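Local coordinates for folylpolyglutamate synthase/dihydrofolate synthase (PDB 1O5Z), which probably catalyses the ATP-dependent addition of L-glutamate to dihydropteroate, giving dihydrofolate, and to tetrahydrofolate polyglutamates, lengthening their tails, at residues A276-A279 / L280-E284; R362-T365 / G366-R370; R95-L98 / N99-Y102; D354-R357 / E358-L361; P404-A407 / I408-E412. All coordinates share one frame; numbering follows the deposited sequence.

Contact 1 (A276-A279 / L280-E284); sequences AGVA and LKTLE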
loop_
_atom_site.group_PDB
_atom_site.type_symbol
_atom_site.label_atom_id
_atom_site.label_comp_id
_atom_site.label_asym_id
_atom_site.label_seq_id
_atom_site.Cartn_x
_atom_site.Cartn_y
_atom_site.Cartn_z
ATOM N N ALA A 276 4.597 4.469 11.733
ATOM C CA ALA A 276 4.183 5.758 12.324
ATOM C C ALA A 276 5.384 6.648 12.734
ATOM O O ALA A 276 5.419 7.805 12.370
ATOM C CB ALA A 276 3.238 5.541 13.511
ATOM N N GLY A 277 6.386 6.099 13.407
ATOM C CA GLY A 277 7.630 6.854 13.653
ATOM C C GLY A 277 8.265 7.353 12.352
ATOM O O GLY A 277 8.719 8.461 12.236
ATOM N N VAL A 278 8.339 6.490 11.375
ATOM C CA VAL A 278 8.900 6.887 10.081
ATOM C C VAL A 278 8.114 8.036 9.466
ATOM O O VAL A 278 8.710 8.958 8.928
ATOM C CB VAL A 278 8.956 5.699 9.071
ATOM C CG1 VAL A 278 9.474 6.173 7.716
ATOM C CG2 VAL A 278 9.825 4.620 9.589
ATOM N N ALA A 279 6.782 7.950 9.514
ATOM C CA ALA A 279 5.893 8.994 8.990
ATOM C C ALA A 279 6.115 10.357 9.690
ATOM O O ALA A 279 6.106 11.418 9.047
ATOM C CB ALA A 279 4.456 8.549 9.131
ATOM N N LEU A 280 6.271 10.327 11.020
ATOM C CA LEU A 280 6.442 11.535 11.796
ATOM C C LEU A 280 7.805 12.127 11.523
ATOM O O LEU A 280 7.922 13.341 11.337
ATOM C CB LEU A 280 6.242 11.274 13.298
ATOM C CG LEU A 280 4.851 10.740 13.744
ATOM C CD1 LEU A 280 4.680 10.728 15.286
ATOM C CD2 LEU A 280 3.765 11.537 13.139
ATOM N N LYS A 281 8.847 11.291 11.486
ATOM C CA LYS A 281 10.158 11.793 11.027
ATOM C C LYS A 281 10.076 12.348 9.611
ATOM O O LYS A 281 10.595 13.400 9.339
ATOM C CB LYS A 281 11.257 10.742 11.125
ATOM C CG LYS A 281 12.754 11.253 10.980
ATOM C CD LYS A 281 13.038 12.791 11.126
ATOM C CE LYS A 281 13.283 13.235 12.494
ATOM N NZ LYS A 281 13.186 14.743 12.611
ATOM N N THR A 282 9.398 11.663 8.706
ATOM C CA THR A 282 9.303 12.154 7.376
ATOM C C THR A 282 8.769 13.577 7.418
ATOM O O THR A 282 9.328 14.478 6.821
ATOM C CB THR A 282 8.413 11.233 6.596
ATOM O OG1 THR A 282 9.094 9.967 6.390
ATOM C CG2 THR A 282 8.122 11.813 5.174
ATOM N N LEU A 283 7.734 13.773 8.222
ATOM C CA LEU A 283 7.041 15.056 8.370
ATOM C C LEU A 283 7.901 16.112 9.082
ATOM O O LEU A 283 7.927 17.288 8.662
ATOM C CB LEU A 283 5.691 14.852 9.094
ATOM C CG LEU A 283 4.568 14.243 8.211
ATOM C CD1 LEU A 283 3.303 13.891 8.967
ATOM C CD2 LEU A 283 4.224 15.148 7.089
ATOM N N GLU A 284 8.610 15.713 10.129
ATOM C CA GLU A 284 9.582 16.626 10.752
ATOM C C GLU A 284 10.646 17.125 9.762
ATOM O O GLU A 284 10.901 18.332 9.654
ATOM C CB GLU A 284 10.265 15.956 11.942
ATOM C CG GLU A 284 9.324 15.660 13.114
ATOM C CD GLU A 284 10.023 15.033 14.300
ATOM O OE1 GLU A 284 11.126 14.454 14.157
ATOM O OE2 GLU A 284 9.473 15.136 15.398
#
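T282 folds its side chain back onto the carbonyl of V278, one turn earlier in helix 271-286. Its CB rests 3.3 Å from V278 O and 3.4 Å from A279 O, at the van der Waals limit. From there OG1 lies beside the backbone N, opposite the carbonyl carbon (chi1 -70°), which brings the hydroxyl to the preceding turn, where OG1 donates to V278 O at 2.8 Å. T282 N also donates to V278 O, likewise at 2.8 Å, and the two donors come from opposite faces of the carbonyl plane, the hydroxyl 38° out of it. The side chain crosses that of V278, T282 OG1 passing V278 CG1 at 4.0 Å, and OG1 has a further hydrogen bond with T174 OG1. The methyl CG2 points opposite to the backbone N, and the side chain packs on V208 and C172 beside the central sheet. A valine here would probably leave V278 O with a single donor and T174 OG1 without this partner. Around this pair A279 meets M69 and V70 of helix 63-77, while L280 and L283 touch I73. Threonine thus supplies a polar group to a buried helix face without the cost of an unpaired hydroxyl.

Contact 2 (R362-T365 / G366-R370); sequences RKYT and GIFER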
loop_
_atom_site.group_PDB
_atom_site.type_symbol
_atom_site.label_atom_id
_atom_site.label_comp_id
_atom_site.label_asym_id
_atom_site.label_seq_id
_atom_site.Cartn_x
_atom_site.Cartn_y
_atom_site.Cartn_z
ATOM N N ARG A 362 0.701 -24.433 5.429
ATOM C CA ARG A 362 1.441 -24.964 6.539
ATOM C C ARG A 362 1.663 -23.979 7.651
ATOM O O ARG A 362 1.861 -24.373 8.791
ATOM C CB ARG A 362 2.791 -25.387 6.039
ATOM C CG ARG A 362 2.757 -26.577 5.085
ATOM C CD ARG A 362 4.082 -26.863 4.394
ATOM N NE ARG A 362 4.856 -27.887 5.080
ATOM C CZ ARG A 362 4.767 -29.185 4.811
ATOM N NH1 ARG A 362 3.940 -29.652 3.875
ATOM N NH2 ARG A 362 5.501 -30.045 5.474
ATOM N N LYS A 363 1.655 -22.690 7.332
ATOM C CA LYS A 363 1.809 -21.648 8.365
ATOM C C LYS A 363 0.625 -21.657 9.334
ATOM O O LYS A 363 0.763 -21.341 10.522
ATOM C CB LYS A 363 1.970 -20.260 7.720
ATOM C CG LYS A 363 3.166 -20.126 6.766
ATOM C CD LYS A 363 4.470 -20.697 7.347
ATOM C CE LYS A 363 5.611 -20.543 6.354
ATOM N NZ LYS A 363 6.911 -20.938 6.907
ATOM N N TYR A 364 -0.525 -22.073 8.807
ATOM C CA TYR A 364 -1.792 -21.938 9.493
ATOM C C TYR A 364 -2.230 -23.128 10.303
ATOM O O TYR A 364 -3.344 -23.118 10.854
ATOM C CB TYR A 364 -2.876 -21.596 8.471
ATOM C CG TYR A 364 -2.617 -20.288 7.825
ATOM C CD1 TYR A 364 -2.669 -20.158 6.457
ATOM C CD2 TYR A 364 -2.268 -19.177 8.582
ATOM C CE1 TYR A 364 -2.407 -18.978 5.855
ATOM C CE2 TYR A 364 -2.003 -17.974 7.981
ATOM C CZ TYR A 364 -2.080 -17.878 6.610
ATOM O OH TYR A 364 -1.838 -16.672 5.985
ATOM N N THR A 365 -1.363 -24.128 10.422
ATOM C CA THR A 365 -1.694 -25.294 11.207
ATOM C C THR A 365 -1.741 -24.929 12.686
ATOM O O THR A 365 -0.972 -24.102 13.150
ATOM C CB THR A 365 -0.704 -26.512 10.921
ATOM O OG1 THR A 365 0.664 -26.226 11.327
ATOM C CG2 THR A 365 -0.641 -26.809 9.418
ATOM N N GLY A 366 -2.653 -25.547 13.426
ATOM C CA GLY A 366 -2.669 -25.393 14.876
ATOM C C GLY A 366 -3.260 -24.089 15.365
ATOM O O GLY A 366 -3.142 -23.783 16.542
ATOM N N ILE A 367 -3.917 -23.324 14.488
ATOM C CA ILE A 367 -4.431 -21.992 14.868
ATOM C C ILE A 367 -5.935 -21.885 14.811
ATOM O O ILE A 367 -6.545 -21.227 15.640
ATOM C CB ILE A 367 -3.819 -20.891 13.958
ATOM C CG1 ILE A 367 -2.341 -20.735 14.244
ATOM C CG2 ILE A 367 -4.463 -19.535 14.186
ATOM C CD1 ILE A 367 -1.686 -19.902 13.220
ATOM N N PHE A 368 -6.542 -22.516 13.815
ATOM C CA PHE A 368 -7.946 -22.273 13.528
ATOM C C PHE A 368 -8.805 -23.399 14.033
ATOM O O PHE A 368 -8.413 -24.564 14.020
ATOM C CB PHE A 368 -8.128 -22.057 12.045
ATOM C CG PHE A 368 -7.435 -20.859 11.570
ATOM C CD1 PHE A 368 -8.017 -19.617 11.728
ATOM C CD2 PHE A 368 -6.160 -20.939 11.040
ATOM C CE1 PHE A 368 -7.362 -18.490 11.307
ATOM C CE2 PHE A 368 -5.499 -19.795 10.628
ATOM C CZ PHE A 368 -6.107 -18.584 10.761
ATOM N N GLU A 369 -9.974 -23.016 14.498
ATOM C CA GLU A 369 -10.951 -23.938 14.933
ATOM C C GLU A 369 -11.671 -24.471 13.699
ATOM O O GLU A 369 -12.333 -25.457 13.767
ATOM C CB GLU A 369 -11.935 -23.172 15.792
ATOM C CG GLU A 369 -12.555 -23.939 16.909
ATOM C CD GLU A 369 -11.590 -24.125 18.020
ATOM O OE1 GLU A 369 -11.856 -25.013 18.852
ATOM O OE2 GLU A 369 -10.580 -23.382 18.033
ATOM N N ARG A 370 -11.583 -23.780 12.580
ATOM C CA ARG A 370 -12.377 -24.116 11.427
ATOM C C ARG A 370 -11.700 -23.544 10.204
ATOM O O ARG A 370 -11.239 -22.385 10.228
ATOM C CB ARG A 370 -13.768 -23.516 11.572
ATOM C CG ARG A 370 -14.731 -23.866 10.461
ATOM C CD ARG A 370 -16.086 -23.264 10.674
ATOM N NE ARG A 370 -16.973 -23.512 9.536
ATOM C CZ ARG A 370 -18.043 -22.797 9.280
ATOM N NH1 ARG A 370 -18.346 -21.773 10.042
ATOM N NH2 ARG A 370 -18.803 -23.081 8.231
#
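G366 follows the extended T365 and reverses the path with a left-handed backbone (phi 78°); a CB there would collide with T365 O, so glycine suits the place. I367 comes next and points back at the residues before it: its CB lies 3.8 Å from Y364 O, and its CD1 3.9 Å from K363 O, both as loose van der Waals neighbours. On its other branch, CG2 sits 3.7 Å above one face of the F368 ring, offset toward the rim. F368 itself sets its ring beside that of Y364 and pointing the same way. The rings are oblique, with planes 72° apart and centroids separated by 6.0 Å. F368 CE2 touches Y364 CB at 3.8 Å, and Y364 O lies near the plane of the F368 ring, at its edge, 3.6 Å from CD2. Both aromatics are buried: Y364 packs on L332 and V333 of helix 326-339, and F368 on L345 and L347. E369 turns to the surface and bonds through its backbone to L345. R370, whose backbone pairs with L347, joins the sheet, its guanidinium bonded to E399 and to S410 O. This is the return loop of a beta-alpha-beta crossover, by which strand 345-349 passes through helix 357-361 to the neighbouring parallel strand 370-373 of the glutamate ligase domain.

Contact 3 (R95-L98 / N99-Y102); sequences RIRL and NEEY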
loop_
_atom_site.group_PDB
_atom_site.type_symbol
_atom_site.label_atom_id
_atom_site.label_comp_id
_atom_site.label_asym_id
_atom_site.label_seq_id
_atom_site.Cartn_x
_atom_site.Cartn_y
_atom_site.Cartn_z
ATOM N N ARG A 95 -5.893 4.365 -5.949
ATOM C CA ARG A 95 -4.544 4.749 -6.351
ATOM C C ARG A 95 -4.349 6.239 -6.327
ATOM O O ARG A 95 -3.250 6.682 -6.187
ATOM C CB ARG A 95 -4.210 4.219 -7.770
ATOM C CG ARG A 95 -4.111 2.729 -7.888
ATOM C CD ARG A 95 -4.119 2.243 -9.276
ATOM N NE ARG A 95 -4.045 0.794 -9.316
ATOM C CZ ARG A 95 -2.920 0.086 -9.489
ATOM N NH1 ARG A 95 -2.995 -1.244 -9.491
ATOM N NH2 ARG A 95 -1.733 0.683 -9.695
ATOM N N ILE A 96 -5.432 7.001 -6.500
ATOM C CA ILE A 96 -5.359 8.476 -6.629
ATOM C C ILE A 96 -6.424 9.136 -5.762
ATOM O O ILE A 96 -7.601 8.883 -5.914
ATOM C CB ILE A 96 -5.564 8.886 -8.093
ATOM C CG1 ILE A 96 -4.618 8.095 -9.010
ATOM C CG2 ILE A 96 -5.329 10.346 -8.269
ATOM C CD1 ILE A 96 -4.853 8.375 -10.463
ATOM N N ARG A 97 -5.977 9.998 -4.861
ATOM C CA ARG A 97 -6.827 10.563 -3.852
ATOM C C ARG A 97 -6.583 12.038 -3.705
ATOM O O ARG A 97 -5.503 12.530 -3.981
ATOM C CB ARG A 97 -6.593 9.868 -2.526
ATOM C CG ARG A 97 -6.507 8.433 -2.666
ATOM C CD ARG A 97 -6.570 7.709 -1.348
ATOM N NE ARG A 97 -6.247 6.306 -1.556
ATOM C CZ ARG A 97 -6.029 5.436 -0.600
ATOM N NH1 ARG A 97 -6.128 5.787 0.683
ATOM N NH2 ARG A 97 -5.758 4.182 -0.934
ATOM N N LEU A 98 -7.653 12.722 -3.340
ATOM C CA LEU A 98 -7.657 14.121 -2.963
ATOM C C LEU A 98 -8.224 14.149 -1.546
ATOM O O LEU A 98 -9.366 13.733 -1.299
ATOM C CB LEU A 98 -8.554 14.933 -3.884
ATOM C CG LEU A 98 -8.709 16.430 -3.626
ATOM C CD1 LEU A 98 -7.386 17.156 -3.711
ATOM C CD2 LEU A 98 -9.703 16.947 -4.662
ATOM N N ASN A 99 -7.370 14.577 -0.630
ATOM C CA ASN A 99 -7.718 14.680 0.747
ATOM C C ASN A 99 -8.217 13.329 1.195
ATOM O O ASN A 99 -9.142 13.217 1.957
ATOM C CB ASN A 99 -8.724 15.807 0.936
ATOM C CG ASN A 99 -8.131 17.178 0.549
ATOM O OD1 ASN A 99 -6.932 17.353 0.640
ATOM N ND2 ASN A 99 -8.980 18.148 0.187
ATOM N N GLU A 100 -7.562 12.301 0.672
ATOM C CA GLU A 100 -7.810 10.915 1.032
ATOM C C GLU A 100 -9.185 10.390 0.610
ATOM O O GLU A 100 -9.643 9.374 1.082
ATOM C CB GLU A 100 -7.472 10.709 2.512
ATOM C CG GLU A 100 -5.959 10.571 2.741
ATOM C CD GLU A 100 -5.390 9.360 2.063
ATOM O OE1 GLU A 100 -6.028 8.267 2.133
ATOM O OE2 GLU A 100 -4.304 9.464 1.480
ATOM N N GLU A 101 -9.825 11.066 -0.329
ATOM C CA GLU A 101 -11.004 10.543 -0.959
ATOM C C GLU A 101 -10.577 10.019 -2.325
ATOM O O GLU A 101 -9.836 10.665 -2.994
ATOM C CB GLU A 101 -12.050 11.629 -1.104
ATOM C CG GLU A 101 -12.820 11.934 0.165
ATOM C CD GLU A 101 -13.547 10.693 0.717
ATOM O OE1 GLU A 101 -14.609 10.291 0.121
ATOM O OE2 GLU A 101 -13.055 10.115 1.737
ATOM N N TYR A 102 -11.059 8.845 -2.732
ATOM C CA TYR A 102 -10.703 8.277 -4.039
ATOM C C TYR A 102 -11.195 9.190 -5.175
ATOM O O TYR A 102 -12.298 9.696 -5.171
ATOM C CB TYR A 102 -11.301 6.890 -4.268
ATOM C CG TYR A 102 -11.010 5.823 -3.235
ATOM C CD1 TYR A 102 -11.722 4.625 -3.248
ATOM C CD2 TYR A 102 -10.031 6.001 -2.237
ATOM C CE1 TYR A 102 -11.492 3.644 -2.272
ATOM C CE2 TYR A 102 -9.785 5.027 -1.290
ATOM C CZ TYR A 102 -10.497 3.860 -1.303
ATOM O OH TYR A 102 -10.220 2.921 -0.330
#
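R97 and E100 meet on the tightly packed side of a hairpin, where R97 NH1 donates to E100 OE1 at 2.9 Å in a salt bridge. The oxygen uses its syn lone pair and lies close to the guanidinium plane, although the two planar groups are turned 65° apart. Over one face of the same guanidinium, 3.7 Å above its centre, stands Y102 CE2. Both ends of the ion pair have second partners: R97 NE donates to E94 O and the guanidinium forms a cation-pi contact with Y85, while E100 OE2 bonds to Y85 OH and S83 OG. These bonds would hold the arginine's rotation. Strands 96-98 and 101-102 are joined by a type I' turn, the two-residue turn of a tight beta hairpin, at the edge of the eight-strand sheet. N99 and E100 occupy its left-handed corners; asparagine adopts such a conformation readily, and N99 OD1 is held by V81 N. L98 and E101 form the hydrogen-bonded pair, with L98 N to E101 O 3.0 Å and E101 N to L98 O 2.9 Å. L98 is partly covered by Y143. The loose side lies at E101, whose chain bends at chi2 and leads off into solvent.

Contact 4 (D354-R357 / E358-L361); sequences DKNR and EDIL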
loop_
_atom_site.group_PDB
_atom_site.type_symbol
_atom_site.label_atom_id
_atom_site.label_comp_id
_atom_site.label_asym_id
_atom_site.label_seq_id
_atom_site.Cartn_x
_atom_site.Cartn_y
_atom_site.Cartn_z
ATOM N N ASP A 354 -0.458 -20.153 -8.825
ATOM C CA ASP A 354 0.847 -19.539 -9.096
ATOM C C ASP A 354 1.593 -19.195 -7.820
ATOM O O ASP A 354 2.661 -18.633 -7.869
ATOM C CB ASP A 354 0.717 -18.290 -9.986
ATOM C CG ASP A 354 0.010 -17.125 -9.296
ATOM O OD1 ASP A 354 -0.691 -17.330 -8.276
ATOM O OD2 ASP A 354 0.091 -15.957 -9.724
ATOM N N LYS A 355 1.026 -19.543 -6.683
ATOM C CA LYS A 355 1.640 -19.248 -5.417
ATOM C C LYS A 355 2.065 -20.538 -4.742
ATOM O O LYS A 355 1.697 -21.627 -5.193
ATOM C CB LYS A 355 0.658 -18.423 -4.576
ATOM C CG LYS A 355 0.863 -16.932 -4.858
ATOM C CD LYS A 355 -0.411 -16.173 -5.083
ATOM C CE LYS A 355 -0.114 -14.771 -5.580
ATOM N NZ LYS A 355 0.243 -14.758 -7.013
ATOM N N ASN A 356 2.876 -20.431 -3.691
ATOM C CA ASN A 356 3.304 -21.632 -2.989
ATOM C C ASN A 356 2.262 -22.110 -1.974
ATOM O O ASN A 356 2.413 -21.950 -0.754
ATOM C CB ASN A 356 4.663 -21.446 -2.359
ATOM C CG ASN A 356 5.360 -22.731 -2.192
ATOM O OD1 ASN A 356 4.868 -23.614 -1.495
ATOM N ND2 ASN A 356 6.481 -22.891 -2.875
ATOM N N ARG A 357 1.206 -22.716 -2.518
ATOM C CA ARG A 357 0.043 -23.087 -1.751
ATOM C C ARG A 357 0.385 -23.821 -0.497
ATOM O O ARG A 357 -0.125 -23.495 0.567
ATOM C CB ARG A 357 -0.879 -23.966 -2.570
ATOM C CG ARG A 357 -1.745 -23.194 -3.475
ATOM C CD ARG A 357 -2.557 -24.055 -4.337
ATOM N NE ARG A 357 -3.564 -23.305 -5.061
ATOM C CZ ARG A 357 -4.306 -23.841 -6.025
ATOM N NH1 ARG A 357 -4.128 -25.127 -6.352
ATOM N NH2 ARG A 357 -5.214 -23.110 -6.666
ATOM N N GLU A 358 1.226 -24.834 -0.643
ATOM C CA GLU A 358 1.537 -25.762 0.432
ATOM C C GLU A 358 2.325 -25.067 1.540
ATOM O O GLU A 358 2.007 -25.204 2.712
ATOM C CB GLU A 358 2.350 -26.904 -0.156
ATOM C CG GLU A 358 2.875 -27.972 0.789
ATOM C CD GLU A 358 3.971 -28.769 0.117
ATOM O OE1 GLU A 358 5.119 -28.747 0.590
ATOM O OE2 GLU A 358 3.691 -29.349 -0.941
ATOM N N ASP A 359 3.344 -24.310 1.167
ATOM C CA ASP A 359 4.142 -23.636 2.157
ATOM C C ASP A 359 3.309 -22.518 2.806
ATOM O O ASP A 359 3.549 -22.170 3.941
ATOM C CB ASP A 359 5.476 -23.121 1.561
ATOM C CG ASP A 359 6.452 -24.257 1.159
ATOM O OD1 ASP A 359 6.020 -25.403 0.869
ATOM O OD2 ASP A 359 7.702 -24.105 1.086
ATOM N N ILE A 360 2.308 -21.979 2.123
ATOM C CA ILE A 360 1.386 -21.031 2.795
ATOM C C ILE A 360 0.478 -21.721 3.812
ATOM O O ILE A 360 0.356 -21.260 4.948
ATOM C CB ILE A 360 0.492 -20.244 1.771
ATOM C CG1 ILE A 360 1.322 -19.288 0.913
ATOM C CG2 ILE A 360 -0.640 -19.474 2.488
ATOM C CD1 ILE A 360 0.592 -18.860 -0.365
ATOM N N LEU A 361 -0.172 -22.807 3.391
ATOM C CA LEU A 361 -1.162 -23.526 4.232
ATOM C C LEU A 361 -0.548 -24.037 5.535
ATOM O O LEU A 361 -1.176 -24.051 6.596
ATOM C CB LEU A 361 -1.778 -24.721 3.461
ATOM C CG LEU A 361 -2.705 -24.388 2.301
ATOM C CD1 LEU A 361 -3.045 -25.587 1.397
ATOM C CD2 LEU A 361 -3.952 -23.778 2.851
#
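K355 brings the approach to helix 357-361 into contact with it: its CB lies 4.2 Å from I360 CD1, whereas NZ turns back to form salt bridges with D354, its hydrogen bonds there weak, and with a bound sulfate, probably from the crystallisation liquor. N356 follows at the centre of an inverse gamma turn and takes the N-cap position. With CG lying opposite its backbone N (chi1 -154°), the side chain reaches forward and OD1 accepts from D359 N at 3.1 Å, 153° at the hydrogen. An asparagine suits this cap because its short side chain ends in a carbonyl. The amide also crosses D359, N356 OD1 lying 3.2 Å from D359 CB. In this first turn the D359 carboxylate probably suits the positive helix end. A lysine in place of D359 would probably lose that interaction and disturb the packing against N356. N356 O accepts from I360 N at 2.9 Å, and I360 CG1 covers it at 3.3 Å, the branched chain packing on P326 and A329. R357 O accepts from L361 N at 2.9 Å, and the extended chain of R357 carries its guanidinium to the backbone oxygens of K382, D383 and I351.

Contact 5 (P404-A407 / I408-E412); sequences PLEA and IESTE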
loop_
_atom_site.group_PDB
_atom_site.type_symbol
_atom_site.label_atom_id
_atom_site.label_comp_id
_atom_site.label_asym_id
_atom_site.label_seq_id
_atom_site.Cartn_x
_atom_site.Cartn_y
_atom_site.Cartn_z
ATOM N N PRO A 404 -16.789 -17.160 -1.896
ATOM C CA PRO A 404 -16.140 -16.640 -0.681
ATOM C C PRO A 404 -17.056 -15.792 0.201
ATOM O O PRO A 404 -16.753 -15.588 1.347
ATOM C CB PRO A 404 -14.967 -15.809 -1.230
ATOM C CG PRO A 404 -15.279 -15.505 -2.624
ATOM C CD PRO A 404 -16.134 -16.651 -3.124
ATOM N N LEU A 405 -18.135 -15.253 -0.351
ATOM C CA LEU A 405 -19.079 -14.436 0.411
ATOM C C LEU A 405 -19.995 -15.334 1.230
ATOM O O LEU A 405 -20.435 -14.940 2.343
ATOM C CB LEU A 405 -19.945 -13.561 -0.520
ATOM C CG LEU A 405 -19.155 -12.713 -1.520
ATOM C CD1 LEU A 405 -20.122 -11.939 -2.423
ATOM C CD2 LEU A 405 -18.177 -11.833 -0.853
ATOM N N GLU A 406 -20.289 -16.525 0.681
ATOM C CA GLU A 406 -21.012 -17.534 1.425
ATOM C C GLU A 406 -20.119 -18.024 2.511
ATOM O O GLU A 406 -20.581 -18.221 3.621
ATOM C CB GLU A 406 -21.412 -18.702 0.555
ATOM C CG GLU A 406 -22.267 -19.737 1.257
ATOM C CD GLU A 406 -22.771 -20.831 0.317
ATOM O OE1 GLU A 406 -22.585 -20.737 -0.938
ATOM O OE2 GLU A 406 -23.385 -21.778 0.831
ATOM N N ALA A 407 -18.853 -18.267 2.178
ATOM C CA ALA A 407 -17.858 -18.675 3.171
ATOM C C ALA A 407 -17.820 -17.721 4.344
ATOM O O ALA A 407 -17.867 -18.173 5.477
ATOM C CB ALA A 407 -16.493 -18.798 2.563
ATOM N N ILE A 408 -17.723 -16.418 4.127
ATOM C CA ILE A 408 -17.691 -15.502 5.276
ATOM C C ILE A 408 -19.021 -15.381 5.952
ATOM O O ILE A 408 -19.079 -15.205 7.160
ATOM C CB ILE A 408 -17.141 -14.107 4.921
ATOM C CG1 ILE A 408 -17.931 -13.451 3.780
ATOM C CG2 ILE A 408 -15.657 -14.215 4.546
ATOM C CD1 ILE A 408 -18.027 -11.958 3.896
ATOM N N GLU A 409 -20.105 -15.505 5.190
ATOM C CA GLU A 409 -21.443 -15.470 5.774
ATOM C C GLU A 409 -21.647 -16.610 6.774
ATOM O O GLU A 409 -22.397 -16.468 7.740
ATOM C CB GLU A 409 -22.511 -15.445 4.654
ATOM C CG GLU A 409 -23.954 -15.340 5.119
ATOM C CD GLU A 409 -24.473 -16.657 5.685
ATOM O OE1 GLU A 409 -25.476 -16.649 6.445
ATOM O OE2 GLU A 409 -23.866 -17.703 5.381
ATOM N N SER A 410 -20.923 -17.708 6.561
ATOM C CA SER A 410 -21.088 -18.956 7.279
ATOM C C SER A 410 -20.388 -19.047 8.631
ATOM O O SER A 410 -20.660 -19.956 9.421
ATOM C CB SER A 410 -20.613 -20.075 6.364
ATOM O OG SER A 410 -21.552 -20.113 5.283
ATOM N N THR A 411 -19.485 -18.113 8.897
ATOM C CA THR A 411 -18.765 -18.125 10.157
ATOM C C THR A 411 -19.478 -17.337 11.254
ATOM O O THR A 411 -20.260 -16.426 10.993
ATOM C CB THR A 411 -17.351 -17.616 9.962
ATOM O OG1 THR A 411 -17.355 -16.340 9.316
ATOM C CG2 THR A 411 -16.606 -18.487 8.965
ATOM N N GLU A 412 -19.204 -17.765 12.478
ATOM C CA GLU A 412 -19.606 -17.116 13.715
ATOM C C GLU A 412 -18.384 -16.480 14.385
ATOM O O GLU A 412 -18.480 -15.387 14.973
ATOM C CB GLU A 412 -20.165 -18.157 14.682
ATOM C CG GLU A 412 -21.144 -19.132 14.060
ATOM C CD GLU A 412 -22.534 -18.535 13.881
ATOM O OE1 GLU A 412 -22.662 -17.400 13.360
ATOM O OE2 GLU A 412 -23.514 -19.213 14.268
HETATM O O HOH W 1 -22.957 -22.050 3.550
#
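I408 packs its side chain against the carbonyls of P404 and L405 in the first turn of helix 404-409, and with A407 and L405 it carries most of this contact. Its CG1 sits between the backbone N and the carbonyl carbon (chi1 56°), an unusual place for a helical isoleucine, which puts it 3.2 Å from L405 O and 3.4 Å from P404 O. P404 O also takes I408 N at 3.1 Å, while L405 O accepts from E409 N at 2.9 Å. A407 has only a methyl to bury, and A407 O receives S410 N at 3.3 Å, with T411 CG2 nearby. Beyond E409, S410 OG donates to E406 O over a short 2.7 Å, 35° above the carbonyl plane, and a water donates to both S410 OG and E406 OE2. Serine suits this place because its short hydroxyl can turn back to a carbonyl that S410 N also reaches, in a weak bond. Leucine, alanine and isoleucine together give the helix its apolar sides. L405 meets Y426 and F430 of helix 421-433, I408 meets L431 of the same helix, and A407 lies on I372 of strand 370-373 and V348 of strand 345-349.

Overall arrangement
Along the chain the contacts run 3, 1, 4, 2, 5, and they fall into two groups. Contacts 3 and 1 belong to the Mur ligase middle domain: the hairpin lies at the edge of its eight-strand sheet, helix 271-286 packs beside strand 207-209, and their centres are about 20 Å apart. Contacts 4, 2 and 5 lie in the glutamate ligase domain around its six-strand sheet. Contact 4 leads directly into contact 2, about 14 Å away between centres, and R370 of contact 2 bonds to S410 O of contact 5. Between the groups centres stand about 31 to 39 Å apart. In this ligase family the active site lies between such domains, and each group samples the framework of one domain.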